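Local coordinates for uncharacterized protein (Staphylococcus aureus subsp. aureus, PDB 4H0A), which is of unknown function but belongs to the cysteine-rich secretory protein (CAP) family, joining a CAP domain to a CAP-associated N-terminal region, at residues 205-210 against 307-311; 231-235 against 317-321; 271-275 against 295-299. All blocks are in the same frame, centred on the assembly; numbering follows the deposited sequence. Where two conformers were deposited one is given.

Contact 1: residues 205-210 against 307-311; sequences QLISLY and MGGDV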
ATOM      1  N   GLN A 205       7.315   0.506   8.103  1.00 30.64           N
ATOM      2  CA  GLN A 205       5.964   0.309   7.563  0.50 30.96           C
ATOM      3  C   GLN A 205       5.071   1.422   8.085  1.00 35.77           C
ATOM      4  O   GLN A 205       4.197   1.881   7.364  1.00 35.61           O
ATOM      5  CB  GLN A 205       5.373  -1.068   7.933  0.50 33.41           C
ATOM      6  CG  GLN A 205       6.083  -2.285   7.332  0.50 38.41           C
ATOM      7  CD  GLN A 205       6.223  -2.239   5.834  0.50 46.92           C
ATOM      8  OE1 GLN A 205       7.330  -2.171   5.295  0.50 37.79           O
ATOM      9  NE2 GLN A 205       5.109  -2.305   5.130  0.50 39.20           N
ATOM     10  N   LEU A 206       5.296   1.858   9.348  1.00 33.56           N
ATOM     11  CA  LEU A 206       4.515   2.953   9.928  1.00 33.68           C
ATOM     12  C   LEU A 206       4.795   4.254   9.156  1.00 35.58           C
ATOM     13  O   LEU A 206       3.857   4.995   8.861  1.00 33.72           O
ATOM     14  CB  LEU A 206       4.841   3.137  11.430  1.00 34.59           C
ATOM     15  CG  LEU A 206       4.191   4.344  12.125  1.00 38.31           C
ATOM     16  CD1 LEU A 206       2.655   4.294  11.998  1.00 38.96           C
ATOM     17  CD2 LEU A 206       4.604   4.411  13.583  1.00 38.63           C
ATOM     18  N   ILE A 207       6.077   4.526   8.813  1.00 31.53           N
ATOM     19  CA  ILE A 207       6.426   5.730   8.044  1.00 29.95           C
ATOM     20  C   ILE A 207       5.783   5.644   6.655  1.00 32.98           C
ATOM     21  O   ILE A 207       5.260   6.643   6.176  1.00 32.36           O
ATOM     22  CB  ILE A 207       7.966   5.956   7.962  1.00 31.73           C
ATOM     23  CG1 ILE A 207       8.519   6.305   9.360  1.00 32.52           C
ATOM     24  CG2 ILE A 207       8.301   7.100   6.968  1.00 30.05           C
ATOM     25  CD1 ILE A 207       9.979   5.960   9.542  1.00 36.10           C
ATOM     26  N   SER A 208       5.824   4.473   6.010  1.00 30.27           N
ATOM     27  CA  SER A 208       5.166   4.300   4.699  1.00 30.89           C
ATOM     28  C   SER A 208       3.649   4.487   4.807  1.00 35.43           C
ATOM     29  O   SER A 208       3.047   5.064   3.904  1.00 36.92           O
ATOM     30  CB  SER A 208       5.455   2.918   4.133  1.00 34.55           C
ATOM     31  OG  SER A 208       6.829   2.815   3.816  1.00 36.58           O
ATOM     32  N   LEU A 209       3.036   4.012   5.920  1.00 31.28           N
ATOM     33  CA  LEU A 209       1.600   4.189   6.166  1.00 32.21           C
ATOM     34  C   LEU A 209       1.270   5.690   6.181  1.00 34.35           C
ATOM     35  O   LEU A 209       0.324   6.105   5.533  1.00 33.83           O
ATOM     36  CB  LEU A 209       1.177   3.518   7.491  1.00 33.53           C
ATOM     37  CG  LEU A 209      -0.292   3.729   7.931  1.00 40.06           C
ATOM     38  CD1 LEU A 209      -1.241   3.014   6.990  1.00 41.28           C
ATOM     39  CD2 LEU A 209      -0.498   3.250   9.356  1.00 42.16           C
ATOM     40  N   TYR A 210       2.068   6.500   6.891  1.00 31.30           N
ATOM     41  CA  TYR A 210       1.867   7.955   6.929  1.00 31.10           C
ATOM     42  C   TYR A 210       2.023   8.572   5.553  1.00 36.49           C
ATOM     43  O   TYR A 210       1.208   9.401   5.140  1.00 36.75           O
ATOM     44  CB  TYR A 210       2.894   8.638   7.868  1.00 31.30           C
ATOM     45  CG  TYR A 210       2.815   8.300   9.344  1.00 32.55           C
ATOM     46  CD1 TYR A 210       1.586   8.183   9.995  1.00 35.95           C
ATOM     47  CD2 TYR A 210       3.969   8.251  10.124  1.00 32.90           C
ATOM     48  CE1 TYR A 210       1.510   7.961  11.369  1.00 36.48           C
ATOM     49  CE2 TYR A 210       3.903   8.066  11.506  1.00 34.54           C
ATOM     50  CZ  TYR A 210       2.670   7.924  12.126  1.00 39.86           C
ATOM     51  OH  TYR A 210       2.584   7.678  13.480  1.00 36.75           O
HETATM   52  N   MSE A 307      -2.372  13.002  12.660  1.00 40.55           N
HETATM   53  CA  MSE A 307      -2.511  11.556  12.733  1.00 37.63           C
HETATM   54  C   MSE A 307      -1.340  10.945  13.499  1.00 42.26           C
HETATM   55  O   MSE A 307      -0.288  11.563  13.650  1.00 41.90           O
HETATM   56  CB  MSE A 307      -2.608  10.940  11.322  1.00 36.26           C
HETATM   57  CG  MSE A 307      -1.316  11.049  10.510  1.00 37.06           C
HETATM   58 SE   MSE A 307      -1.473  10.268   8.719  0.75 37.48          SE
HETATM   59  CE  MSE A 307       0.166  11.045   8.055  1.00 33.48           C
ATOM     60  N   GLY A 308      -1.546   9.732  13.962  1.00 39.79           N
ATOM     61  CA  GLY A 308      -0.529   8.967  14.670  1.00 39.13           C
ATOM     62  C   GLY A 308      -0.938   7.518  14.642  1.00 43.60           C
ATOM     63  O   GLY A 308      -2.121   7.218  14.781  1.00 45.29           O
ATOM     64  N   GLY A 309       0.003   6.630  14.397  1.00 39.10           N
ATOM     65  CA  GLY A 309      -0.343   5.225  14.288  1.00 40.08           C
ATOM     66  C   GLY A 309       0.699   4.292  14.833  1.00 43.54           C
ATOM     67  O   GLY A 309       1.651   4.708  15.494  1.00 41.63           O
ATOM     68  N   ASP A 310       0.485   3.012  14.578  1.00 41.33           N
ATOM     69  CA  ASP A 310       1.422   1.972  14.954  1.00 41.32           C
ATOM     70  C   ASP A 310       1.266   0.783  14.024  1.00 46.42           C
ATOM     71  O   ASP A 310       0.186   0.556  13.488  1.00 46.81           O
ATOM     72  CB  ASP A 310       1.218   1.532  16.413  1.00 45.74           C
ATOM     73  CG  ASP A 310       2.353   0.658  16.938  1.00 54.51           C
ATOM     74  OD1 ASP A 310       3.520   0.899  16.557  1.00 53.83           O
ATOM     75  OD2 ASP A 310       2.076  -0.255  17.721  1.00 60.82           O
ATOM     76  N   VAL A 311       2.369   0.078  13.789  1.00 43.31           N
ATOM     77  CA  VAL A 311       2.396  -1.155  13.008  1.00 43.81           C
ATOM     78  C   VAL A 311       3.142  -2.189  13.828  1.00 51.26           C
ATOM     79  O   VAL A 311       4.301  -1.956  14.147  1.00 48.76           O
ATOM     80  CB  VAL A 311       3.053  -0.961  11.612  1.00 44.06           C
ATOM     81  CG1 VAL A 311       3.116  -2.292  10.847  1.00 43.51           C
ATOM     82  CG2 VAL A 311       2.318   0.106  10.807  1.00 42.72           C
TER
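Tyr210 and Gly309 form the hydrogen bond of this contact: Gly309 N donates to Tyr210 OH over 2.9 Å, with an N-H...O angle of 161°. The amide lies near the ring plane and reaches the hydroxyl from the ring's edge, so a buried phenol oxygen is held by the strand backbone.

The second kind of contact is Met-aromatic. The selenium of selenomethionine Met307 lies 5.2 Å from the centroid of the Tyr210 ring, 67° off its normal, an oblique approach. The methyl carries the chain on to the helix, Met307 CE standing 3.6 Å from Tyr210 CB.

In the CAP domain, an alpha-beta-alpha sandwich, helix 201-219 covers one face of the central sheet, and here it runs over strand 306-312 with short-segment axes 7.8 Å apart.

The remaining contacts are apolar. Leu206 sets CD1 down on the side-chain-free Gly309, 3.4 Å from Gly309 C, its first torsion of 174° turning CG away from the backbone N. Val311 wedges in beside it, CG2 lying 3.7 Å from Leu206 CA, while CG1 of Val311 meets Gln205 CB at 3.9 Å. In the conformer given, Gln205 NE2 bonds Tyr316 OH.

Contact 2: residues 231-235 against 317-321; sequences LAHIA and SLIFL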
ATOM      1  N   LEU A 231      -0.513  10.824  19.618  1.00 47.04           N
ATOM      2  CA  LEU A 231      -1.471   9.918  18.972  1.00 45.79           C
ATOM      3  C   LEU A 231      -0.791   8.594  18.631  1.00 47.47           C
ATOM      4  O   LEU A 231      -1.419   7.543  18.743  1.00 45.98           O
ATOM      5  CB  LEU A 231      -2.052  10.534  17.695  1.00 44.66           C
ATOM      6  CG  LEU A 231      -2.920  11.764  17.845  1.00 50.75           C
ATOM      7  CD1 LEU A 231      -3.394  12.251  16.489  1.00 49.46           C
ATOM      8  CD2 LEU A 231      -4.103  11.493  18.742  1.00 54.58           C
ATOM      9  N   ALA A 232       0.493   8.644  18.220  1.00 43.17           N
ATOM     10  CA  ALA A 232       1.271   7.444  17.906  1.00 42.34           C
ATOM     11  C   ALA A 232       1.460   6.600  19.169  1.00 48.97           C
ATOM     12  O   ALA A 232       1.377   5.376  19.098  1.00 48.54           O
ATOM     13  CB  ALA A 232       2.618   7.828  17.302  1.00 41.10           C
ATOM     14  N   HIS A 233       1.684   7.259  20.328  1.00 47.18           N
ATOM     15  CA  HIS A 233       1.827   6.579  21.624  0.50 48.54           C
ATOM     16  C   HIS A 233       0.521   5.900  21.992  1.00 55.20           C
ATOM     17  O   HIS A 233       0.519   4.741  22.422  1.00 55.57           O
ATOM     18  CB  HIS A 233       2.240   7.570  22.738  0.50 50.43           C
ATOM     19  CG  HIS A 233       2.072   7.045  24.135  0.50 56.30           C
ATOM     20  ND1 HIS A 233       0.940   7.327  24.880  0.50 60.87           N
ATOM     21  CD2 HIS A 233       2.903   6.281  24.880  0.50 58.29           C
ATOM     22  CE1 HIS A 233       1.116   6.730  26.048  0.50 62.44           C
ATOM     23  NE2 HIS A 233       2.287   6.095  26.096  0.50 61.36           N
ATOM     24  N   ILE A 234      -0.595   6.634  21.845  1.00 52.61           N
ATOM     25  CA  ILE A 234      -1.923   6.102  22.153  1.00 54.39           C
ATOM     26  C   ILE A 234      -2.208   4.901  21.225  1.00 55.36           C
ATOM     27  O   ILE A 234      -2.668   3.872  21.703  1.00 55.23           O
ATOM     28  CB  ILE A 234      -3.016   7.206  22.036  1.00 58.61           C
ATOM     29  CG1 ILE A 234      -2.885   8.217  23.197  1.00 60.99           C
ATOM     30  CG2 ILE A 234      -4.429   6.592  22.002  1.00 60.85           C
ATOM     31  CD1 ILE A 234      -3.575   9.570  22.960  1.00 66.14           C
ATOM     32  N   ALA A 235      -1.907   5.030  19.916  1.00 48.98           N
ATOM     33  CA  ALA A 235      -2.117   3.953  18.936  1.00 47.22           C
ATOM     34  C   ALA A 235      -1.336   2.694  19.299  1.00 50.48           C
ATOM     35  O   ALA A 235      -1.875   1.593  19.203  1.00 49.14           O
ATOM     36  CB  ALA A 235      -1.704   4.412  17.544  1.00 44.71           C
ATOM     37  N   SER A 317      -2.598   0.324  12.716  1.00 49.27           N
ATOM     38  CA  SER A 317      -3.565   1.226  13.356  1.00 49.91           C
ATOM     39  C   SER A 317      -3.208   2.664  13.029  1.00 50.56           C
ATOM     40  O   SER A 317      -2.035   3.011  13.115  1.00 47.37           O
ATOM     41  CB  SER A 317      -3.566   1.020  14.866  1.00 55.33           C
ATOM     42  OG  SER A 317      -4.286   2.047  15.527  1.00 64.51           O
ATOM     43  N   LEU A 318      -4.202   3.502  12.661  1.00 46.88           N
ATOM     44  CA  LEU A 318      -3.966   4.916  12.358  1.00 44.59           C
ATOM     45  C   LEU A 318      -5.074   5.750  12.970  1.00 51.86           C
ATOM     46  O   LEU A 318      -6.232   5.621  12.571  1.00 52.13           O
ATOM     47  CB  LEU A 318      -3.885   5.147  10.838  1.00 42.54           C
ATOM     48  CG  LEU A 318      -3.365   6.519  10.368  1.00 45.31           C
ATOM     49  CD1 LEU A 318      -1.933   6.796  10.884  1.00 43.65           C
ATOM     50  CD2 LEU A 318      -3.380   6.610   8.853  1.00 44.62           C
ATOM     51  N   ILE A 319      -4.723   6.588  13.959  1.00 49.19           N
ATOM     52  CA  ILE A 319      -5.663   7.473  14.646  1.00 51.12           C
ATOM     53  C   ILE A 319      -5.609   8.825  13.961  1.00 54.72           C
ATOM     54  O   ILE A 319      -4.518   9.303  13.667  1.00 52.45           O
ATOM     55  CB  ILE A 319      -5.323   7.576  16.155  1.00 54.85           C
ATOM     56  CG1 ILE A 319      -5.439   6.186  16.822  1.00 55.63           C
ATOM     57  CG2 ILE A 319      -6.237   8.601  16.856  1.00 58.73           C
ATOM     58  CD1 ILE A 319      -4.921   6.107  18.202  1.00 57.31           C
ATOM     59  N   PHE A 320      -6.775   9.442  13.724  1.00 53.04           N
ATOM     60  CA  PHE A 320      -6.896  10.770  13.107  1.00 52.21           C
ATOM     61  C   PHE A 320      -7.403  11.749  14.126  1.00 59.36           C
ATOM     62  O   PHE A 320      -8.152  11.359  15.019  1.00 61.20           O
ATOM     63  CB  PHE A 320      -7.870  10.748  11.920  1.00 53.91           C
ATOM     64  CG  PHE A 320      -7.618   9.646  10.932  1.00 52.84           C
ATOM     65  CD1 PHE A 320      -8.156   8.383  11.126  1.00 56.00           C
ATOM     66  CD2 PHE A 320      -6.801   9.855   9.832  1.00 51.56           C
ATOM     67  CE1 PHE A 320      -7.895   7.357  10.234  1.00 55.15           C
ATOM     68  CE2 PHE A 320      -6.552   8.831   8.932  1.00 52.51           C
ATOM     69  CZ  PHE A 320      -7.108   7.590   9.134  1.00 51.99           C
ATOM     70  N   LEU A 321      -7.053  13.029  13.970  1.00 56.55           N
ATOM     71  CA  LEU A 321      -7.487  14.051  14.912  1.00 59.49           C
ATOM     72  C   LEU A 321      -7.685  15.406  14.260  1.00 64.31           C
ATOM     73  O   LEU A 321      -6.900  15.816  13.404  1.00 60.62           O
ATOM     74  CB  LEU A 321      -6.420  14.179  16.004  1.00 59.33           C
ATOM     75  CG  LEU A 321      -6.867  14.753  17.340  1.00 67.27           C
ATOM     76  CD1 LEU A 321      -7.573  13.689  18.174  1.00 69.78           C
ATOM     77  CD2 LEU A 321      -5.683  15.336  18.097  1.00 68.62           C
TER
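Leu231 opens the helical side by laying its two methyls on two strand residues. Its CD1 meets Leu321 CB at 3.6 Å, and its CD2 lies 4.1 Å from Ile319 CG2; the two partners are alternate residues of the strand, and Phe320 between them points away from the helix. The outward reach follows from an extended leucine end, chi2 being 179°. Three residues on, Ile234 comes in from the flank, and its CG2 touches Ile319 CD1 at 3.9 Å, the two side chains meeting at about a right angle.

Ala235, one turn after Leu231, has so short a side chain that the strand can reach the helix backbone. Ile319 uses this: stretched out along CG1 (chi2 170°), it brings CD1 to 3.6 Å from Ala235 CA and 3.8 Å from Leu231 O, a methyl pressed against the helix surface. Ala235 CB also lies 4.0 Å from Ser317 OG, whose polar partner is Gln273 NE2. No hydrogen bond links the two segments; the buried contact is van der Waals and mostly aliphatic, part of a helix-on-sheet interface of the CAP sandwich.

Helix 254-263 closes the flank, with Leu261 against Leu231, Ile234 and Leu321 and with Leu257 against Ile319; Leu318, pointing away from helix 229-242, packs instead on Leu209 and Tyr210 of helix 201-219.

Contact 3: residues 271-275 against 295-299; sequences TAQNV and HRSRL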
ATOM      1  N   THR A 271     -12.302  12.848  16.472  1.00 74.18           N
ATOM      2  CA  THR A 271     -11.292  11.802  16.324  1.00 70.94           C
ATOM      3  C   THR A 271     -11.908  10.523  15.754  1.00 75.52           C
ATOM      4  O   THR A 271     -13.105  10.281  15.905  1.00 78.31           O
ATOM      5  CB  THR A 271     -10.624  11.513  17.681  1.00 75.89           C
ATOM      6  OG1 THR A 271      -9.444  10.733  17.465  1.00 68.70           O
ATOM      7  CG2 THR A 271     -11.558  10.803  18.666  1.00 76.25           C
ATOM      8  N   ALA A 272     -11.070   9.692  15.138  1.00 69.10           N
ATOM      9  CA  ALA A 272     -11.489   8.406  14.580  1.00 69.23           C
ATOM     10  C   ALA A 272     -10.282   7.503  14.421  1.00 70.52           C
ATOM     11  O   ALA A 272      -9.156   7.948  14.650  1.00 68.50           O
ATOM     12  CB  ALA A 272     -12.185   8.612  13.248  1.00 69.67           C
ATOM     13  N   GLN A 273     -10.506   6.236  14.048  1.00 66.56           N
ATOM     14  CA  GLN A 273      -9.419   5.276  13.921  1.00 63.14           C
ATOM     15  C   GLN A 273      -9.676   4.267  12.813  1.00 65.45           C
ATOM     16  O   GLN A 273     -10.780   3.740  12.709  1.00 67.20           O
ATOM     17  CB  GLN A 273      -9.253   4.535  15.253  1.00 65.95           C
ATOM     18  CG  GLN A 273      -8.094   3.544  15.301  1.00 72.22           C
ATOM     19  CD  GLN A 273      -7.984   2.844  16.633  1.00 86.98           C
ATOM     20  OE1 GLN A 273      -8.810   3.014  17.540  1.00 82.60           O
ATOM     21  NE2 GLN A 273      -6.964   2.013  16.765  1.00 77.18           N
ATOM     22  N   ASN A 274      -8.631   3.966  12.030  1.00 57.96           N
ATOM     23  CA  ASN A 274      -8.659   2.941  10.996  1.00 56.35           C
ATOM     24  C   ASN A 274      -7.747   1.835  11.449  1.00 59.67           C
ATOM     25  O   ASN A 274      -6.653   2.122  11.941  1.00 57.21           O
ATOM     26  CB  ASN A 274      -8.221   3.500   9.644  1.00 52.35           C
ATOM     27  CG  ASN A 274      -9.286   4.265   8.915  1.00 65.98           C
ATOM     28  OD1 ASN A 274     -10.385   4.459   9.415  1.00 59.23           O
ATOM     29  ND2 ASN A 274      -8.971   4.755   7.729  1.00 53.50           N
ATOM     30  N   VAL A 275      -8.192   0.580  11.327  1.00 58.30           N
ATOM     31  CA  VAL A 275      -7.408  -0.582  11.740  1.00 58.63           C
ATOM     32  C   VAL A 275      -7.441  -1.631  10.628  1.00 64.46           C
ATOM     33  O   VAL A 275      -8.427  -1.719   9.894  1.00 66.24           O
ATOM     34  CB  VAL A 275      -7.916  -1.177  13.088  1.00 65.75           C
ATOM     35  CG1 VAL A 275      -7.026  -2.325  13.557  1.00 65.08           C
ATOM     36  CG2 VAL A 275      -8.005  -0.103  14.166  1.00 66.54           C
ATOM     37  N   HIS A 295     -13.843   3.787   6.413  1.00 65.48           N
ATOM     38  CA  HIS A 295     -12.390   4.003   6.507  1.00 62.12           C
ATOM     39  C   HIS A 295     -11.924   5.067   5.487  1.00 62.51           C
ATOM     40  O   HIS A 295     -11.089   5.899   5.836  1.00 60.09           O
ATOM     41  CB  HIS A 295     -11.619   2.691   6.313  1.00 62.06           C
ATOM     42  CG  HIS A 295     -11.874   1.673   7.385  1.00 68.20           C
ATOM     43  ND1 HIS A 295     -13.127   1.116   7.567  1.00 74.11           N
ATOM     44  CD2 HIS A 295     -11.016   1.114   8.271  1.00 69.73           C
ATOM     45  CE1 HIS A 295     -12.998   0.253   8.565  1.00 74.94           C
ATOM     46  NE2 HIS A 295     -11.743   0.214   9.013  1.00 72.59           N
ATOM     47  N   ARG A 296     -12.474   5.042   4.248  1.00 58.74           N
ATOM     48  CA  ARG A 296     -12.137   6.014   3.201  0.50 56.95           C
ATOM     49  C   ARG A 296     -12.464   7.436   3.656  1.00 61.26           C
ATOM     50  O   ARG A 296     -11.645   8.333   3.465  1.00 59.37           O
ATOM     51  CB  ARG A 296     -12.910   5.702   1.908  0.50 58.77           C
ATOM     52  CG  ARG A 296     -12.458   6.505   0.675  0.50 65.99           C
ATOM     53  CD  ARG A 296     -13.616   7.117  -0.108  0.50 78.32           C
ATOM     54  NE  ARG A 296     -14.767   6.217  -0.232  0.50 88.18           N
ATOM     55  CZ  ARG A 296     -14.870   5.200  -1.086  0.50102.61           C
ATOM     56  NH1 ARG A 296     -13.880   4.926  -1.932  0.50 85.65           N
ATOM     57  NH2 ARG A 296     -15.964   4.449  -1.103  0.50 96.03           N
ATOM     58  N   SER A 297     -13.665   7.647   4.236  1.00 59.86           N
ATOM     59  CA  SER A 297     -14.100   8.968   4.715  1.00 60.80           C
ATOM     60  C   SER A 297     -13.155   9.529   5.783  1.00 62.58           C
ATOM     61  O   SER A 297     -12.952  10.738   5.817  1.00 61.71           O
ATOM     62  CB  SER A 297     -15.542   8.931   5.236  1.00 68.63           C
ATOM     63  OG  SER A 297     -15.688   8.261   6.477  1.00 80.60           O
ATOM     64  N   ARG A 298     -12.543   8.666   6.612  1.00 59.01           N
ATOM     65  CA  ARG A 298     -11.582   9.115   7.624  1.00 57.62           C
ATOM     66  C   ARG A 298     -10.258   9.529   6.972  1.00 57.58           C
ATOM     67  O   ARG A 298      -9.730  10.588   7.309  1.00 56.84           O
ATOM     68  CB  ARG A 298     -11.330   8.028   8.683  1.00 58.12           C
ATOM     69  CG  ARG A 298     -12.525   7.806   9.603  1.00 67.11           C
ATOM     70  CD  ARG A 298     -12.533   6.410  10.183  1.00 75.01           C
ATOM     71  NE  ARG A 298     -13.718   6.151  10.998  1.00 83.89           N
ATOM     72  CZ  ARG A 298     -14.082   4.954  11.456  1.00 97.51           C
ATOM     73  NH1 ARG A 298     -13.350   3.873  11.180  1.00 81.81           N
ATOM     74  NH2 ARG A 298     -15.190   4.822  12.177  1.00 84.34           N
ATOM     75  N   LEU A 299      -9.723   8.702   6.045  1.00 52.01           N
ATOM     76  CA  LEU A 299      -8.470   9.025   5.336  1.00 49.04           C
ATOM     77  C   LEU A 299      -8.575  10.341   4.574  1.00 52.62           C
ATOM     78  O   LEU A 299      -7.634  11.127   4.578  1.00 50.15           O
ATOM     79  CB  LEU A 299      -8.097   7.928   4.321  1.00 47.81           C
ATOM     80  CG  LEU A 299      -7.463   6.647   4.839  1.00 51.15           C
ATOM     81  CD1 LEU A 299      -7.443   5.597   3.750  1.00 50.96           C
ATOM     82  CD2 LEU A 299      -6.052   6.887   5.334  1.00 48.35           C
TER
HETATM   83  O   HOH W   1     -11.176   0.501  11.709  1.00 60.56           O
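The Arg298 guanidinium has Asn274 OD1 at its edge, in plane, and Gln273 N over one face, 4.3 Å above the plane and offset toward the rim. The Asn274 amide is turned 49° from the guanidinium and 35° from the His295 ring, whose CD2 lies 3.6 Å from Asn274 OD1 in an oblique approach. The Asn274 amide touches both His295 and Arg298.

These segments belong to the CAP sandwich: strand 270-277 is part of the central sheet, and helix 293-299 lies against it. Trp289, Ser292, His295 and Arg296 fit the W-x-x-S-x-x-H-R pattern of bacterial CAP domains, consistent with the family assignment; here Ser292 OG bonds His295 ND1, and the Trp289 ring meets that of His295.

A hydrogen bond runs from Asn274 ND2 to His295 O, 3.1 Å long with an N-H...O angle of 163°. His295 O lies close to the Asn274 amide plane, though ND2 is tilted from the carbonyl plane; the oxygen also accepts from Leu299 N and, weakly, from Arg298 N. At the other end of the amide, OD1 accepts a weak bond from Arg298 NH1 at 3.5 Å, while Arg298 CD crowds it at 3.0 Å. The extended arginine chain runs alongside Ala272, whose CB is 3.7 Å from Arg298 NE.

A water adds weak links between strand and helix: it accepts from His295 NE2 at 2.8 Å and from Val275 N at 3.0 Å.

The three contacts meet in one sheet, where strand 315-322 lies between strands 306-312 and 270-277. Contacts 1 and 2 have centres about 9 Å apart and share a hairpin, joined by a probable hydrogen bond from Ile319 N to Gly308 O (2.8 Å); Ala235 CB also packs on Gly309 CA at 3.6 Å, behind the surface that Leu206 covers. Contacts 2 and 3, centres about 11 Å apart, join through a probable hydrogen bond from Leu318 N to Asn274 O (2.9 Å). Contacts 1 and 3 do not touch, their nearest atoms being about 6 Å apart. A bound 1,2-ethanediol, probably from crystallisation, lies about 5 Å from the Gln205 side chain of contact 1.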